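Local coordinates for protein CheA (Treponema denticola, PDB 6Y1Y) that probably relays signals from chemoreceptors to the flagellar motors as an autophosphorylating histidine kinase, of which this chain is the dimerization domain, at residues S44-K58 with D78-F90. Residues are numbered along the deposited sequence; the frame is centred on the assembly and turned at random.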
loop_
_atom_site.group_PDB
_atom_site.type_symbol
_atom_site.label_atom_id
_atom_site.label_comp_id
_atom_site.label_asym_id
_atom_site.label_seq_id
_atom_site.Cartn_x
_atom_site.Cartn_y
_atom_site.Cartn_z
ATOM N N SER B 44 -0.754 -13.672 3.465
ATOM C CA SER B 44 0.226 -14.326 2.604
ATOM C C SER B 44 1.613 -14.378 3.237
ATOM O O SER B 44 2.357 -15.340 2.989
ATOM C CB SER B 44 0.277 -13.638 1.245
ATOM O OG SER B 44 -0.882 -13.970 0.495
ATOM N N SER B 45 1.974 -13.375 4.050
ATOM C CA SER B 45 3.260 -13.383 4.755
ATOM C C SER B 45 3.327 -14.531 5.755
ATOM O O SER B 45 4.388 -15.138 5.949
ATOM C CB SER B 45 3.471 -12.041 5.464
ATOM O OG SER B 45 4.671 -12.034 6.234
ATOM N N THR B 46 2.219 -14.805 6.442
ATOM C CA THR B 46 2.173 -15.961 7.332
ATOM C C THR B 46 2.447 -17.253 6.563
ATOM O O THR B 46 3.215 -18.113 7.017
ATOM C CB THR B 46 0.809 -16.015 8.026
ATOM O OG1 THR B 46 0.593 -14.792 8.747
ATOM C CG2 THR B 46 0.752 -17.188 9.000
ATOM N N ILE B 47 1.834 -17.401 5.388
ATOM C CA ILE B 47 2.075 -18.578 4.560
ATOM C C ILE B 47 3.509 -18.573 4.043
ATOM O O ILE B 47 4.182 -19.619 4.010
ATOM C CB ILE B 47 1.044 -18.649 3.417
ATOM C CG1 ILE B 47 -0.390 -18.604 3.962
ATOM C CG2 ILE B 47 1.234 -19.922 2.607
ATOM C CD1 ILE B 47 -0.656 -19.613 5.055
ATOM N N TYR B 48 4.010 -17.392 3.661
ATOM C CA TYR B 48 5.380 -17.300 3.167
ATOM C C TYR B 48 6.371 -17.794 4.210
ATOM O O TYR B 48 7.296 -18.550 3.885
ATOM C CB TYR B 48 5.691 -15.838 2.794
ATOM C CG TYR B 48 7.167 -15.532 2.567
ATOM C CD1 TYR B 48 7.743 -15.744 1.330
ATOM C CD2 TYR B 48 7.969 -15.033 3.594
ATOM C CE1 TYR B 48 9.094 -15.489 1.111
ATOM C CE2 TYR B 48 9.334 -14.769 3.384
ATOM C CZ TYR B 48 9.870 -15.003 2.138
ATOM O OH TYR B 48 11.205 -14.755 1.907
ATOM N N LYS B 49 6.178 -17.411 5.478
ATOM C CA LYS B 49 7.107 -17.838 6.515
ATOM C C LYS B 49 6.970 -19.334 6.786
ATOM O O LYS B 49 7.971 -20.017 7.015
ATOM C CB LYS B 49 6.886 -17.017 7.784
ATOM C CG LYS B 49 7.358 -15.572 7.648
ATOM C CD LYS B 49 7.146 -14.793 8.940
ATOM C CE LYS B 49 7.198 -13.306 8.653
ATOM N NZ LYS B 49 6.897 -12.485 9.857
ATOM N N ASP B 50 5.742 -19.865 6.740
ATOM C CA ASP B 50 5.553 -21.306 6.920
ATOM C C ASP B 50 6.276 -22.084 5.827
ATOM O O ASP B 50 6.981 -23.065 6.103
ATOM C CB ASP B 50 4.060 -21.645 6.917
ATOM C CG ASP B 50 3.795 -23.138 7.052
ATOM O OD1 ASP B 50 4.157 -23.705 8.104
ATOM O OD2 ASP B 50 3.231 -23.748 6.106
ATOM N N LYS B 51 6.127 -21.645 4.579
ATOM C CA LYS B 51 6.770 -22.342 3.469
ATOM C C LYS B 51 8.286 -22.205 3.532
ATOM O O LYS B 51 9.015 -23.168 3.265
ATOM C CB LYS B 51 6.248 -21.790 2.145
ATOM C CG LYS B 51 4.774 -22.080 1.870
ATOM C CD LYS B 51 4.425 -21.741 0.425
ATOM C CE LYS B 51 2.952 -21.921 0.122
ATOM N NZ LYS B 51 2.533 -23.338 0.244
ATOM N N THR B 52 8.781 -21.017 3.893
ATOM C CA THR B 52 10.228 -20.817 3.951
ATOM C C THR B 52 10.851 -21.657 5.053
ATOM O O THR B 52 11.858 -22.334 4.822
ATOM C CB THR B 52 10.534 -19.337 4.170
ATOM O OG1 THR B 52 10.064 -18.573 3.061
ATOM C CG2 THR B 52 12.039 -19.110 4.333
ATOM N N ARG B 53 10.224 -21.686 6.237
ATOM C CA ARG B 53 10.697 -22.565 7.301
ATOM C C ARG B 53 10.702 -24.019 6.849
ATOM O O ARG B 53 11.664 -24.755 7.109
ATOM C CB ARG B 53 9.834 -22.396 8.551
ATOM C CG ARG B 53 10.181 -21.173 9.392
ATOM C CD ARG B 53 9.459 -21.210 10.744
ATOM N NE ARG B 53 8.007 -21.273 10.586
ATOM C CZ ARG B 53 7.204 -20.212 10.573
ATOM N NH1 ARG B 53 7.707 -18.992 10.717
ATOM N NH2 ARG B 53 5.895 -20.374 10.416
ATOM N N ARG B 54 9.653 -24.445 6.143
ATOM C CA ARG B 54 9.589 -25.838 5.706
ATOM C C ARG B 54 10.688 -26.159 4.694
ATOM O O ARG B 54 11.327 -27.215 4.779
ATOM C CB ARG B 54 8.206 -26.124 5.122
ATOM C CG ARG B 54 8.071 -27.495 4.486
ATOM C CD ARG B 54 6.610 -27.915 4.416
ATOM N NE ARG B 54 5.802 -27.034 3.576
ATOM C CZ ARG B 54 4.880 -26.203 4.039
ATOM N NH1 ARG B 54 4.639 -26.130 5.345
ATOM N NH2 ARG B 54 4.185 -25.444 3.197
ATOM N N LEU B 55 10.928 -25.260 3.734
ATOM C CA LEU B 55 11.988 -25.500 2.753
ATOM C C LEU B 55 13.365 -25.569 3.415
ATOM O O LEU B 55 14.190 -26.432 3.075
ATOM C CB LEU B 55 11.948 -24.410 1.687
ATOM C CG LEU B 55 13.036 -24.488 0.615
ATOM C CD1 LEU B 55 12.968 -25.808 -0.134
ATOM C CD2 LEU B 55 12.902 -23.316 -0.334
ATOM N N LEU B 56 13.643 -24.648 4.336
ATOM C CA LEU B 56 14.917 -24.641 5.051
ATOM C C LEU B 56 15.090 -25.901 5.887
ATOM O O LEU B 56 16.206 -26.418 6.012
ATOM C CB LEU B 56 15.008 -23.395 5.934
ATOM C CG LEU B 56 15.148 -22.083 5.165
ATOM C CD1 LEU B 56 15.198 -20.910 6.136
ATOM C CD2 LEU B 56 16.371 -22.117 4.247
ATOM N N ASP B 57 14.017 -26.379 6.519
ATOM C CA ASP B 57 14.120 -27.606 7.298
ATOM C C ASP B 57 14.292 -28.824 6.403
ATOM O O ASP B 57 15.098 -29.718 6.702
ATOM C CB ASP B 57 12.869 -27.781 8.153
ATOM C CG ASP B 57 12.930 -29.030 9.004
ATOM O OD1 ASP B 57 13.905 -29.153 9.771
ATOM O OD2 ASP B 57 12.024 -29.884 8.898
ATOM N N LYS B 58 13.623 -28.831 5.249
ATOM C CA LYS B 58 13.690 -30.002 4.388
ATOM C C LYS B 58 15.049 -30.175 3.738
ATOM O O LYS B 58 15.468 -31.310 3.504
ATOM C CB LYS B 58 12.627 -29.906 3.300
ATOM C CG LYS B 58 11.267 -30.355 3.744
ATOM C CD LYS B 58 10.251 -30.246 2.621
ATOM C CE LYS B 58 8.972 -30.980 3.012
ATOM N NZ LYS B 58 7.979 -31.034 1.894
ATOM N N ASP B 78 10.152 -32.901 -4.871
ATOM C CA ASP B 78 9.496 -32.256 -3.742
ATOM C C ASP B 78 10.126 -30.905 -3.440
ATOM O O ASP B 78 9.412 -29.953 -3.111
ATOM C CB ASP B 78 9.491 -33.161 -2.512
ATOM C CG ASP B 78 8.488 -32.704 -1.468
ATOM O OD1 ASP B 78 7.276 -32.614 -1.775
ATOM O OD2 ASP B 78 8.904 -32.403 -0.335
ATOM N N VAL B 79 11.458 -30.798 -3.533
ATOM C CA VAL B 79 12.112 -29.511 -3.332
ATOM C C VAL B 79 11.606 -28.510 -4.355
ATOM O O VAL B 79 11.286 -27.368 -4.010
ATOM C CB VAL B 79 13.645 -29.656 -3.384
ATOM C CG1 VAL B 79 14.312 -28.280 -3.332
ATOM C CG2 VAL B 79 14.099 -30.498 -2.228
ATOM N N LEU B 80 11.513 -28.919 -5.626
ATOM C CA LEU B 80 11.041 -28.014 -6.676
ATOM C C LEU B 80 9.588 -27.613 -6.450
ATOM O O LEU B 80 9.202 -26.474 -6.734
ATOM C CB LEU B 80 11.210 -28.667 -8.057
ATOM C CG LEU B 80 12.660 -28.699 -8.543
ATOM C CD1 LEU B 80 12.798 -29.594 -9.759
ATOM C CD2 LEU B 80 13.147 -27.279 -8.850
ATOM N N ASN B 81 8.771 -28.540 -5.949
ATOM C CA ASN B 81 7.362 -28.246 -5.690
ATOM C C ASN B 81 7.203 -27.279 -4.525
ATOM O O ASN B 81 6.350 -26.387 -4.570
ATOM C CB ASN B 81 6.590 -29.541 -5.460
ATOM C CG ASN B 81 6.392 -30.305 -6.748
ATOM O OD1 ASN B 81 6.468 -29.728 -7.832
ATOM N ND2 ASN B 81 6.168 -31.608 -6.647
ATOM N N GLU B 82 8.023 -27.431 -3.480
ATOM C CA GLU B 82 7.994 -26.474 -2.378
ATOM C C GLU B 82 8.426 -25.112 -2.892
ATOM O O GLU B 82 7.796 -24.085 -2.593
ATOM C CB GLU B 82 8.940 -26.921 -1.256
ATOM C CG GLU B 82 8.528 -28.162 -0.475
ATOM C CD GLU B 82 7.517 -27.884 0.632
ATOM O OE1 GLU B 82 7.149 -26.712 0.820
ATOM O OE2 GLU B 82 7.088 -28.846 1.293
ATOM N N TYR B 83 9.429 -25.111 -3.770
ATOM C CA TYR B 83 10.004 -23.873 -4.259
ATOM C C TYR B 83 9.009 -23.125 -5.135
ATOM O O TYR B 83 8.828 -21.915 -4.978
ATOM C CB TYR B 83 11.271 -24.226 -5.037
ATOM C CG TYR B 83 11.859 -23.191 -5.958
ATOM C CD1 TYR B 83 12.495 -22.080 -5.453
ATOM C CD2 TYR B 83 11.877 -23.398 -7.339
ATOM C CE1 TYR B 83 13.072 -21.157 -6.286
ATOM C CE2 TYR B 83 12.464 -22.496 -8.183
ATOM C CZ TYR B 83 13.069 -21.376 -7.648
ATOM O OH TYR B 83 13.641 -20.459 -8.491
ATOM N N SER B 84 8.311 -23.828 -6.026
ATOM C CA SER B 84 7.341 -23.108 -6.849
ATOM C C SER B 84 6.161 -22.608 -6.022
ATOM O O SER B 84 5.634 -21.524 -6.298
ATOM C CB SER B 84 6.872 -23.968 -8.024
ATOM O OG SER B 84 6.346 -25.207 -7.618
ATOM N N SER B 85 5.745 -23.352 -4.992
ATOM C CA SER B 85 4.688 -22.831 -4.130
ATOM C C SER B 85 5.144 -21.556 -3.433
ATOM O O SER B 85 4.380 -20.592 -3.306
ATOM C CB SER B 85 4.298 -23.874 -3.083
ATOM O OG SER B 85 3.502 -24.917 -3.639
ATOM N N LEU B 86 6.401 -21.531 -2.992
ATOM C CA LEU B 86 6.951 -20.361 -2.319
ATOM C C LEU B 86 7.059 -19.159 -3.256
ATOM O O LEU B 86 6.744 -18.028 -2.865
ATOM C CB LEU B 86 8.311 -20.737 -1.722
ATOM C CG LEU B 86 9.078 -19.680 -0.931
ATOM C CD1 LEU B 86 8.212 -19.136 0.198
ATOM C CD2 LEU B 86 10.355 -20.267 -0.385
ATOM N N LEU B 87 7.492 -19.383 -4.502
ATOM C CA LEU B 87 7.608 -18.286 -5.457
ATOM C C LEU B 87 6.269 -17.621 -5.735
ATOM O O LEU B 87 6.227 -16.439 -6.083
ATOM C CB LEU B 87 8.204 -18.780 -6.775
ATOM C CG LEU B 87 9.646 -19.259 -6.769
ATOM C CD1 LEU B 87 9.982 -19.734 -8.162
ATOM C CD2 LEU B 87 10.560 -18.103 -6.374
ATOM N N GLU B 88 5.167 -18.351 -5.603
ATOM C CA GLU B 88 3.871 -17.815 -6.003
ATOM C C GLU B 88 3.018 -17.390 -4.825
ATOM O O GLU B 88 1.865 -17.015 -5.028
ATOM C CB GLU B 88 3.104 -18.864 -6.830
ATOM C CG GLU B 88 3.837 -19.272 -8.107
ATOM C CD GLU B 88 3.075 -20.290 -8.952
ATOM O OE1 GLU B 88 2.316 -21.106 -8.389
ATOM O OE2 GLU B 88 3.248 -20.265 -10.195
ATOM N N VAL B 89 3.583 -17.358 -3.611
ATOM C CA VAL B 89 2.719 -17.237 -2.435
ATOM C C VAL B 89 2.009 -15.881 -2.363
ATOM O O VAL B 89 0.877 -15.804 -1.857
ATOM C CB VAL B 89 3.509 -17.556 -1.149
ATOM C CG1 VAL B 89 4.544 -16.510 -0.865
ATOM C CG2 VAL B 89 2.570 -17.726 0.050
ATOM N N PHE B 90 2.600 -14.811 -2.880
ATOM C CA PHE B 90 1.913 -13.519 -2.877
ATOM C C PHE B 90 1.123 -13.268 -4.149
ATOM O O PHE B 90 0.473 -12.218 -4.255
ATOM C CB PHE B 90 2.906 -12.363 -2.656
ATOM C CG PHE B 90 3.524 -12.352 -1.290
ATOM C CD1 PHE B 90 2.876 -11.735 -0.228
ATOM C CD2 PHE B 90 4.747 -12.976 -1.066
ATOM C CE1 PHE B 90 3.436 -11.736 1.045
ATOM C CE2 PHE B 90 5.319 -12.975 0.208
ATOM C CZ PHE B 90 4.659 -12.365 1.259
#
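The Tyr-48 ring meets Val-89 CG1 at its edge, near the ring plane, and carries Thr-52 OG1 over the centre of one face; its rim atom CD1 lies 3.6 Å from Leu-86 CD1. Phe-90 comes in obliquely, CE2 3.8 Å from Tyr-48 CD1, with ring planes at 41°, while its CD1 touches Ser-44 CB at 3.5 Å. With CG anti to the backbone N (chi1 167°), Tyr-48 swings its ring toward the subunit interface, where OH bonds Leu-86 O of the second subunit and the ring meets Tyr-48 of that subunit edge-to-face.

Leu-86 is a knob set among Tyr-48, Lys-51, Thr-52 and Leu-55, its CD2 4.0 Å from Leu-55 CD2. Thr-52 OG1 donates to Tyr-48 O from above the carbonyl plane, on the opposite face from Thr-52 N, so two bonds grip that oxygen. Val-89 CG2 rests 3.6 Å from Ile-47 CG2.

Toward the far end the contact turns ionic. The Arg-54 guanidinium has Lys-51 CA over one face and the Glu-82 carboxylate at its edge, the two planes well inclined. Its NE forms a salt bridge with Glu-82, donating to the syn lone pair of OE1 (3.1 Å), and a bend at chi3 lets NH1 reach back to a second salt bridge with Asp-50 OD2. Lys-58, extended beyond CG, brings NZ to the syn lone pair of Asp-78 OD2 in another salt bridge (2.8 Å); Tyr-62 OH also bonds this oxygen. The modelled approach of Lys-58 NZ to Glu-82 OE2 is doubtfully short, but it links all five residues into one network, which would probably favour charged carboxylates.

Segments 44-58 and 78-87 run nearly antiparallel (158°), pairing helices 7-67 and 72-87 in a helical hairpin of the CheA dimerization domain that packs against the second subunit.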